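Local coordinates for 4-hydroxybutyrate CoA-transferase (Porphyromonas gingivalis, PDB 3EH7), which probably transfers coenzyme A between acyl-CoA thioesters and carboxylic acids such as acetate, at residues 28-33 with 116-121; 60-65 with 104-109; 120-125 with 154-159. One frame throughout, in Å; residues are numbered along the deposited sequence.

All three contacts lie in the N-terminal part of the chain, which forms a parallel, Rossmann-like sheet. Interaction 1 ties strand 30-33 to the loop leading into strand 122-127, and interaction 3 pairs that strand with 154-160; their centres are about 11 Å apart and they share Ile-120 and Asp-121. Strand 30-33 continues the sheet, Ala-32 N reaching Val-122 O at 2.8 Å. On its other side it pairs with strand 58-60, where Val-31 O meets Tyr-60 N at 2.8 Å, and Tyr-60 belongs to interaction 2. Interaction 2, centred about 13 Å from interaction 1 and 17 Å from interaction 3, faces the C-terminal half, to which a disulfide joins Cys-64 through Cys-329.

Interaction 1: residues 28-33 with 116-121; sequences GERVAL and DILHID
The guanidinium of Arg-30 carries Leu-118 CD1 over one face, offset toward the rim and 3.7 Å from NE, while the carbonyl O of His-119 sits at its edge, 2.8 Å from NH1 and tilted from the plane. The imidazole of His-119 is held at its edge by two carboxylates: ND1 meets Asp-116 OD1 at 3.3 Å, and NE2 meets Asp-121 OD1 at 2.7 Å. NE2 comes from above the carboxylate plane of Asp-121, while OD1 lies in the plane of the imidazole. A bend at chi3 (-89°) turns NE of the arginine out of the line of its extended CB-CD part; NH2 has its own partner in Glu-58, a salt bridge. The carboxylates of Glu-29 and Asp-121 stack with planes 5° apart, a pairing of like charges probably eased by Lys-26, which forms a salt bridge with Glu-29. Strand 30-33 is an inner strand of the parallel Rossmann-like sheet, and here the loop entering its neighbour 122-127 joins it: Asp-121 N bonds to Arg-30 O at 2.9 Å. In return, Arg-30 N gives an almost straight bond (173°) to the anti side of Asp-121 OD2. Apart from these polar bonds, Ala-32 CB packs 3.9 Å from both CD1 and CG2 of Ile-120.

Interaction 2: residues 60-65 with 104-109; sequences YHMLCL and VFFYEV
Met-62, a selenomethionine, and Phe-106 meet obliquely, the selenium approaching the ring nearest two of its carbons, 3.4 Å from CE1 and 3.6 Å from CD1. SE lies 3.9 Å from the ring centroid and 36° off the ring normal, an oblique Met-aromatic contact. The chain of Met-62 is extended beyond CG, and its last torsion (chi3 -171°) places CE where it touches both the CE1-CD1 side of the ring and Val-109. With the valine the two side chains reach toward each other tip to tip, CE standing 3.7 Å from Val-109 CG2. Tyr-60 approaches the same valine in the same manner: its OH stops 3.9 Å from Val-109 CG2 and 4.0 Å from CG1. Val-109 thus takes Met-62 and Tyr-60 together on its two methyls, and Val-104 CG1 is a more distant neighbour of the tyrosine OH at 4.4 Å.

The contact joins the end of edge strand 58-60 to the turn that starts helix 109-114, where Val-109 N bonds to Phe-106 O at 3.1 Å. The C-terminal half closes over the same region: Phe-106 also packs on Thr-338 and Asp-343, and the backbone of Met-62 pairs with Gly-337.

No hydrogen bond crosses between the two segments. Their cohesion therefore rests on dispersion, together with the interaction of a polarisable selenium with the aromatic ring, in a largely buried setting.

Interaction 3: residues 120-125 with 154-159; sequences IDVAIV and LVIGEI
Val-122 lies beside Leu-154, both pointing the same way, with CG2 of the valine 3.9 Å from CD2 of the leucine; its other methyl, CG1, is turned toward Ile-156 CD1. Two residues on, Ile-124 and Ile-156 lie side by side in the same fashion. The second torsion of Ile-156 (chi2 162°) extends its CD1 to 3.9 Å from Ile-124 CG1, and the CG2 methyls of the two isoleucines also touch. This face, made by Val-122, Ile-124, Leu-154 and Ile-156, is covered in part by helix 41-49, whose Cys-43 packs on both isoleucines. The strands are central members of a parallel Rossmann-like sheet, their directions 10° apart and their axes 4.8 Å from each other. Ala-123 N bonds to Leu-154 O and Ala-123 O receives Ile-156 N, each at 2.9 Å; Val-125 likewise uses both backbone groups, its N to Ile-156 O and its O from Glu-158 N at 2.7 Å. At the start, Leu-154 N reaches Asp-121 O in a longer, more bent bond (3.1 Å, 143°). The opposite face carries Ala-123, Val-125 and Val-155. Val-125 stands across from Gly-157, whose CA meets Val-125 O in a CA-H...O contact of 3.4 Å. Beyond it the carboxylate of Glu-158 is gripped by Tyr-185 OH and by the backbone N atoms of Ser-42 and Cys-43.

Interaction 1: residues 28-33 with 116-121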
loop_
_atom_site.group_PDB
_atom_site.type_symbol
_atom_site.label_atom_id
_atom_site.label_comp_id
_atom_site.label_asym_id
_atom_site.label_seq_id
_atom_site.Cartn_x
_atom_site.Cartn_y
_atom_site.Cartn_z
ATOM N N GLY A 28 -5.167 34.085 0.742
ATOM C CA GLY A 28 -4.166 33.123 0.318
ATOM C C GLY A 28 -3.757 32.087 1.355
ATOM O O GLY A 28 -2.895 31.271 1.069
ATOM N N GLU A 29 -4.340 32.129 2.561
ATOM C CA GLU A 29 -3.975 31.190 3.629
ATOM C C GLU A 29 -4.764 29.889 3.490
ATOM O O GLU A 29 -5.813 29.852 2.841
ATOM C CB GLU A 29 -4.175 31.823 5.014
ATOM C CG GLU A 29 -3.042 32.817 5.401
ATOM C CD GLU A 29 -3.197 33.385 6.792
ATOM O OE1 GLU A 29 -4.319 33.293 7.358
ATOM O OE2 GLU A 29 -2.204 33.938 7.337
ATOM N N ARG A 30 -4.224 28.807 4.025
ATOM C CA ARG A 30 -4.961 27.552 4.103
ATOM C C ARG A 30 -5.512 27.383 5.519
ATOM O O ARG A 30 -4.777 27.492 6.500
ATOM C CB ARG A 30 -4.100 26.357 3.734
ATOM C CG ARG A 30 -4.923 25.104 3.571
ATOM C CD ARG A 30 -4.106 23.844 3.402
ATOM N NE ARG A 30 -3.791 23.549 2.007
ATOM C CZ ARG A 30 -2.679 23.934 1.394
ATOM N NH1 ARG A 30 -1.770 24.670 2.035
ATOM N NH2 ARG A 30 -2.482 23.613 0.125
ATOM N N VAL A 31 -6.809 27.118 5.608
ATOM C CA VAL A 31 -7.512 27.034 6.885
ATOM C C VAL A 31 -8.011 25.619 7.021
ATOM O O VAL A 31 -8.704 25.145 6.132
ATOM C CB VAL A 31 -8.728 27.980 6.898
ATOM C CG1 VAL A 31 -9.433 27.933 8.240
ATOM C CG2 VAL A 31 -8.307 29.385 6.548
ATOM N N ALA A 32 -7.623 24.940 8.103
ATOM C CA ALA A 32 -8.098 23.592 8.396
ATOM C C ALA A 32 -9.237 23.705 9.406
ATOM O O ALA A 32 -9.192 24.554 10.295
ATOM C CB ALA A 32 -6.980 22.749 8.954
ATOM N N LEU A 33 -10.267 22.885 9.244
ATOM C CA LEU A 33 -11.431 22.894 10.136
ATOM C C LEU A 33 -11.531 21.558 10.764
ATOM O O LEU A 33 -11.181 20.585 10.128
ATOM C CB LEU A 33 -12.729 23.118 9.357
ATOM C CG LEU A 33 -12.912 24.416 8.568
ATOM C CD1 LEU A 33 -14.276 24.402 7.923
ATOM C CD2 LEU A 33 -12.758 25.612 9.463
ATOM N N ASP A 116 5.464 20.629 7.375
ATOM C CA ASP A 116 5.094 21.699 6.453
ATOM C C ASP A 116 4.990 21.296 4.983
ATOM O O ASP A 116 4.956 22.156 4.105
ATOM C CB ASP A 116 6.062 22.875 6.597
ATOM C CG ASP A 116 5.481 24.021 7.388
ATOM O OD1 ASP A 116 4.408 23.887 8.017
ATOM O OD2 ASP A 116 6.129 25.089 7.383
ATOM N N ILE A 117 4.885 20.005 4.699
ATOM C CA ILE A 117 4.581 19.566 3.340
ATOM C C ILE A 117 3.118 19.909 2.978
ATOM O O ILE A 117 2.838 20.269 1.843
ATOM C CB ILE A 117 4.855 18.076 3.140
ATOM C CG1 ILE A 117 6.336 17.754 3.356
ATOM C CG2 ILE A 117 4.422 17.629 1.750
ATOM C CD1 ILE A 117 6.543 16.325 3.744
ATOM N N LEU A 118 2.202 19.800 3.942
ATOM C CA LEU A 118 0.847 20.355 3.817
ATOM C C LEU A 118 0.747 21.433 4.858
ATOM O O LEU A 118 0.563 21.135 6.045
ATOM C CB LEU A 118 -0.225 19.277 4.048
ATOM C CG LEU A 118 -1.698 19.696 4.153
ATOM C CD1 LEU A 118 -2.239 20.262 2.879
ATOM C CD2 LEU A 118 -2.518 18.483 4.534
ATOM N N HIS A 119 0.903 22.683 4.424
ATOM C CA HIS A 119 1.012 23.798 5.331
ATOM C C HIS A 119 -0.371 24.314 5.692
ATOM O O HIS A 119 -1.203 24.573 4.813
ATOM C CB HIS A 119 1.852 24.921 4.696
ATOM C CG HIS A 119 1.924 26.168 5.520
ATOM N ND1 HIS A 119 2.867 26.354 6.510
ATOM C CD2 HIS A 119 1.156 27.286 5.519
ATOM C CE1 HIS A 119 2.678 27.533 7.082
ATOM N NE2 HIS A 119 1.648 28.120 6.497
ATOM N N ILE A 120 -0.595 24.506 6.986
ATOM C CA ILE A 120 -1.851 25.025 7.481
ATOM C C ILE A 120 -1.572 26.333 8.217
ATOM O O ILE A 120 -0.869 26.350 9.231
ATOM C CB ILE A 120 -2.522 24.014 8.415
ATOM C CG1 ILE A 120 -3.102 22.874 7.586
ATOM C CG2 ILE A 120 -3.597 24.695 9.255
ATOM C CD1 ILE A 120 -3.303 21.643 8.373
ATOM N N ASP A 121 -2.135 27.426 7.725
ATOM C CA ASP A 121 -1.897 28.686 8.352
ATOM C C ASP A 121 -2.808 28.889 9.563
ATOM O O ASP A 121 -2.409 29.537 10.536
ATOM C CB ASP A 121 -2.122 29.806 7.346
ATOM C CG ASP A 121 -1.169 29.727 6.152
ATOM O OD1 ASP A 121 -0.035 30.225 6.265
ATOM O OD2 ASP A 121 -1.558 29.170 5.113
HETATM O O HOH W 1 -1.688 32.458 10.174
HETATM O O HOH W 2 0.174 32.066 8.648
#

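Interaction 2: residues 60-65 with 104-109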
loop_
_atom_site.group_PDB
_atom_site.type_symbol
_atom_site.label_atom_id
_atom_site.label_comp_id
_atom_site.label_asym_id
_atom_site.label_seq_id
_atom_site.Cartn_x
_atom_site.Cartn_y
_atom_site.Cartn_z
ATOM N N TYR A 60 -9.010 23.513 3.932
ATOM C CA TYR A 60 -8.589 22.116 3.881
ATOM C C TYR A 60 -9.580 21.308 4.679
ATOM O O TYR A 60 -9.761 21.565 5.861
ATOM C CB TYR A 60 -7.158 21.921 4.419
ATOM C CG TYR A 60 -6.720 20.480 4.345
ATOM C CD1 TYR A 60 -6.274 19.933 3.159
ATOM C CD2 TYR A 60 -6.823 19.654 5.444
ATOM C CE1 TYR A 60 -5.914 18.600 3.078
ATOM C CE2 TYR A 60 -6.477 18.334 5.373
ATOM C CZ TYR A 60 -6.012 17.815 4.192
ATOM O OH TYR A 60 -5.662 16.494 4.134
ATOM N N HIS A 61 -10.210 20.325 4.031
ATOM C CA HIS A 61 -11.207 19.461 4.657
ATOM C C HIS A 61 -11.167 18.083 3.985
ATOM O O HIS A 61 -10.498 17.897 2.971
ATOM C CB HIS A 61 -12.599 20.061 4.504
ATOM C CG HIS A 61 -13.065 20.113 3.082
ATOM N ND1 HIS A 61 -13.510 18.994 2.411
ATOM C CD2 HIS A 61 -13.102 21.129 2.191
ATOM C CE1 HIS A 61 -13.815 19.321 1.170
ATOM N NE2 HIS A 61 -13.569 20.610 1.009
HETATM N N MSE A 62 -11.870 17.115 4.559
HETATM C CA MSE A 62 -11.934 15.790 3.963
HETATM C C MSE A 62 -13.364 15.335 3.835
HETATM O O MSE A 62 -13.668 14.189 4.092
HETATM C CB MSE A 62 -11.162 14.806 4.805
HETATM C CG MSE A 62 -9.732 15.140 4.867
HETATM SE SE MSE A 62 -8.760 13.777 5.844
HETATM C CE MSE A 62 -7.173 14.741 5.905
ATOM N N LEU A 63 -14.232 16.255 3.447
ATOM C CA LEU A 63 -15.650 15.972 3.303
ATOM C C LEU A 63 -15.993 15.792 1.840
ATOM O O LEU A 63 -15.311 16.335 0.956
ATOM C CB LEU A 63 -16.481 17.116 3.852
ATOM C CG LEU A 63 -16.143 17.497 5.289
ATOM C CD1 LEU A 63 -16.694 18.867 5.628
ATOM C CD2 LEU A 63 -16.667 16.397 6.265
ATOM N N CYS A 64 -17.046 15.020 1.596
ATOM C CA CYS A 64 -17.678 14.953 0.289
ATOM C C CYS A 64 -18.815 15.944 0.246
ATOM O O CYS A 64 -19.936 15.636 0.650
ATOM C CB CYS A 64 -18.225 13.569 0.034
ATOM S SG CYS A 64 -16.977 12.320 0.191
ATOM N N LEU A 65 -18.513 17.141 -0.242
ATOM C CA LEU A 65 -19.507 18.187 -0.371
ATOM C C LEU A 65 -20.411 17.804 -1.550
ATOM O O LEU A 65 -19.917 17.480 -2.639
ATOM C CB LEU A 65 -18.821 19.538 -0.611
ATOM C CG LEU A 65 -17.738 19.964 0.389
ATOM C CD1 LEU A 65 -17.280 21.379 0.070
ATOM C CD2 LEU A 65 -18.242 19.863 1.819
ATOM N N VAL A 104 -3.474 11.799 -0.523
ATOM C CA VAL A 104 -2.591 11.465 0.573
ATOM C C VAL A 104 -3.245 10.303 1.296
ATOM O O VAL A 104 -4.448 10.157 1.225
ATOM C CB VAL A 104 -2.410 12.683 1.514
ATOM C CG1 VAL A 104 -3.743 13.130 2.031
ATOM C CG2 VAL A 104 -1.409 12.368 2.650
ATOM N N PHE A 105 -2.470 9.450 1.944
ATOM C CA PHE A 105 -3.062 8.466 2.846
ATOM C C PHE A 105 -3.492 9.202 4.115
ATOM O O PHE A 105 -2.758 10.020 4.631
ATOM C CB PHE A 105 -2.072 7.388 3.225
ATOM C CG PHE A 105 -1.761 6.412 2.114
ATOM C CD1 PHE A 105 -2.751 5.947 1.276
ATOM C CD2 PHE A 105 -0.452 5.932 1.951
ATOM C CE1 PHE A 105 -2.457 5.028 0.265
ATOM C CE2 PHE A 105 -0.165 5.004 0.973
ATOM C CZ PHE A 105 -1.175 4.562 0.110
ATOM N N PHE A 106 -4.664 8.890 4.622
ATOM C CA PHE A 106 -5.206 9.597 5.786
ATOM C C PHE A 106 -4.222 9.560 6.983
ATOM O O PHE A 106 -3.932 10.593 7.580
ATOM C CB PHE A 106 -6.561 8.989 6.144
ATOM C CG PHE A 106 -7.385 9.808 7.109
ATOM C CD1 PHE A 106 -7.025 11.099 7.492
ATOM C CD2 PHE A 106 -8.556 9.271 7.626
ATOM C CE1 PHE A 106 -7.812 11.810 8.394
ATOM C CE2 PHE A 106 -9.338 9.979 8.502
ATOM C CZ PHE A 106 -8.977 11.256 8.887
ATOM N N TYR A 107 -3.692 8.381 7.315
ATOM C CA TYR A 107 -2.724 8.262 8.421
ATOM C C TYR A 107 -1.443 9.091 8.268
ATOM O O TYR A 107 -0.776 9.366 9.251
ATOM C CB TYR A 107 -2.385 6.789 8.726
ATOM C CG TYR A 107 -1.281 6.235 7.874
ATOM C CD1 TYR A 107 -1.557 5.704 6.634
ATOM C CD2 TYR A 107 0.064 6.289 8.291
ATOM C CE1 TYR A 107 -0.557 5.191 5.828
ATOM C CE2 TYR A 107 1.073 5.787 7.480
ATOM C CZ TYR A 107 0.741 5.241 6.246
ATOM O OH TYR A 107 1.684 4.726 5.397
ATOM N N GLU A 108 -1.108 9.483 7.037
ATOM C CA GLU A 108 0.075 10.261 6.732
ATOM C C GLU A 108 -0.118 11.773 6.838
ATOM O O GLU A 108 0.858 12.530 6.839
ATOM C CB GLU A 108 0.576 9.939 5.313
ATOM C CG GLU A 108 1.756 8.996 5.257
ATOM C CD GLU A 108 2.356 8.903 3.856
ATOM O OE1 GLU A 108 1.672 8.424 2.930
ATOM O OE2 GLU A 108 3.519 9.340 3.676
ATOM N N VAL A 109 -1.366 12.217 6.909
ATOM C CA VAL A 109 -1.652 13.646 6.957
ATOM C C VAL A 109 -0.968 14.392 8.112
ATOM O O VAL A 109 -0.357 15.444 7.890
ATOM C CB VAL A 109 -3.175 13.881 6.958
ATOM C CG1 VAL A 109 -3.506 15.317 7.276
ATOM C CG2 VAL A 109 -3.742 13.440 5.592
#

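Interaction 3: residues 120-125 with 154-159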
loop_
_atom_site.group_PDB
_atom_site.type_symbol
_atom_site.label_atom_id
_atom_site.label_comp_id
_atom_site.label_asym_id
_atom_site.label_seq_id
_atom_site.Cartn_x
_atom_site.Cartn_y
_atom_site.Cartn_z
ATOM N N ILE A 120 -0.595 24.506 6.986
ATOM C CA ILE A 120 -1.851 25.025 7.481
ATOM C C ILE A 120 -1.572 26.333 8.217
ATOM O O ILE A 120 -0.869 26.350 9.231
ATOM C CB ILE A 120 -2.522 24.014 8.415
ATOM C CG1 ILE A 120 -3.102 22.874 7.586
ATOM C CG2 ILE A 120 -3.597 24.695 9.255
ATOM C CD1 ILE A 120 -3.303 21.643 8.373
ATOM N N ASP A 121 -2.135 27.426 7.725
ATOM C CA ASP A 121 -1.897 28.686 8.352
ATOM C C ASP A 121 -2.808 28.889 9.563
ATOM O O ASP A 121 -2.409 29.537 10.536
ATOM C CB ASP A 121 -2.122 29.806 7.346
ATOM C CG ASP A 121 -1.169 29.727 6.152
ATOM O OD1 ASP A 121 -0.035 30.225 6.265
ATOM O OD2 ASP A 121 -1.558 29.170 5.113
ATOM N N VAL A 122 -4.034 28.371 9.480
ATOM C CA VAL A 122 -5.063 28.584 10.484
ATOM C C VAL A 122 -5.799 27.272 10.748
ATOM O O VAL A 122 -6.165 26.566 9.808
ATOM C CB VAL A 122 -6.051 29.650 10.034
ATOM C CG1 VAL A 122 -7.127 29.878 11.095
ATOM C CG2 VAL A 122 -5.325 30.941 9.771
ATOM N N ALA A 123 -5.961 26.929 12.025
ATOM C CA ALA A 123 -6.759 25.778 12.439
ATOM C C ALA A 123 -7.945 26.336 13.200
ATOM O O ALA A 123 -7.768 27.061 14.189
ATOM C CB ALA A 123 -5.954 24.838 13.346
ATOM N N ILE A 124 -9.151 26.042 12.728
ATOM C CA ILE A 124 -10.351 26.378 13.487
ATOM C C ILE A 124 -10.885 25.043 13.997
ATOM O O ILE A 124 -11.426 24.248 13.220
ATOM C CB ILE A 124 -11.405 27.132 12.673
ATOM C CG1 ILE A 124 -10.789 28.284 11.894
ATOM C CG2 ILE A 124 -12.442 27.741 13.600
ATOM C CD1 ILE A 124 -11.814 29.102 11.097
ATOM N N VAL A 125 -10.706 24.799 15.295
ATOM C CA VAL A 125 -11.145 23.557 15.874
ATOM C C VAL A 125 -12.259 23.757 16.904
ATOM O O VAL A 125 -12.188 24.653 17.741
ATOM C CB VAL A 125 -9.954 22.740 16.446
ATOM C CG1 VAL A 125 -9.065 22.281 15.286
ATOM C CG2 VAL A 125 -9.170 23.517 17.517
ATOM N N LEU A 154 -1.847 30.024 13.507
ATOM C CA LEU A 154 -2.964 30.654 14.237
ATOM C C LEU A 154 -4.018 29.597 14.533
ATOM O O LEU A 154 -4.389 28.825 13.647
ATOM C CB LEU A 154 -3.591 31.794 13.409
ATOM C CG LEU A 154 -4.767 32.599 13.995
ATOM C CD1 LEU A 154 -4.336 33.587 15.084
ATOM C CD2 LEU A 154 -5.489 33.364 12.886
ATOM N N VAL A 155 -4.469 29.560 15.779
ATOM C CA VAL A 155 -5.402 28.580 16.233
ATOM C C VAL A 155 -6.595 29.292 16.847
ATOM O O VAL A 155 -6.457 30.108 17.786
ATOM C CB VAL A 155 -4.763 27.603 17.266
ATOM C CG1 VAL A 155 -5.786 26.543 17.702
ATOM C CG2 VAL A 155 -3.519 26.929 16.673
ATOM N N ILE A 156 -7.762 29.003 16.277
ATOM C CA ILE A 156 -9.049 29.448 16.811
ATOM C C ILE A 156 -9.751 28.225 17.386
ATOM O O ILE A 156 -9.971 27.228 16.665
ATOM C CB ILE A 156 -9.956 30.053 15.726
ATOM C CG1 ILE A 156 -9.255 31.227 15.061
ATOM C CG2 ILE A 156 -11.305 30.455 16.317
ATOM C CD1 ILE A 156 -9.861 31.609 13.718
ATOM N N GLY A 157 -10.066 28.294 18.675
ATOM C CA GLY A 157 -10.789 27.241 19.357
ATOM C C GLY A 157 -12.230 27.657 19.554
ATOM O O GLY A 157 -12.503 28.660 20.207
ATOM N N GLU A 158 -13.151 26.873 19.001
ATOM C CA GLU A 158 -14.580 27.137 19.169
ATOM C C GLU A 158 -15.085 26.253 20.293
ATOM O O GLU A 158 -15.300 25.056 20.085
ATOM C CB GLU A 158 -15.343 26.849 17.869
ATOM C CG GLU A 158 -16.818 27.201 17.927
ATOM C CD GLU A 158 -17.475 27.281 16.556
ATOM O OE1 GLU A 158 -16.989 28.050 15.703
ATOM O OE2 GLU A 158 -18.479 26.574 16.336
ATOM N N ILE A 159 -15.250 26.826 21.480
ATOM C CA ILE A 159 -15.637 26.043 22.651
ATOM C C ILE A 159 -17.163 25.954 22.762
ATOM O O ILE A 159 -17.856 26.914 23.099
ATOM C CB ILE A 159 -15.016 26.590 23.960
ATOM C CG1 ILE A 159 -13.495 26.621 23.839
ATOM C CG2 ILE A 159 -15.417 25.731 25.135
ATOM C CD1 ILE A 159 -12.764 26.870 25.180
#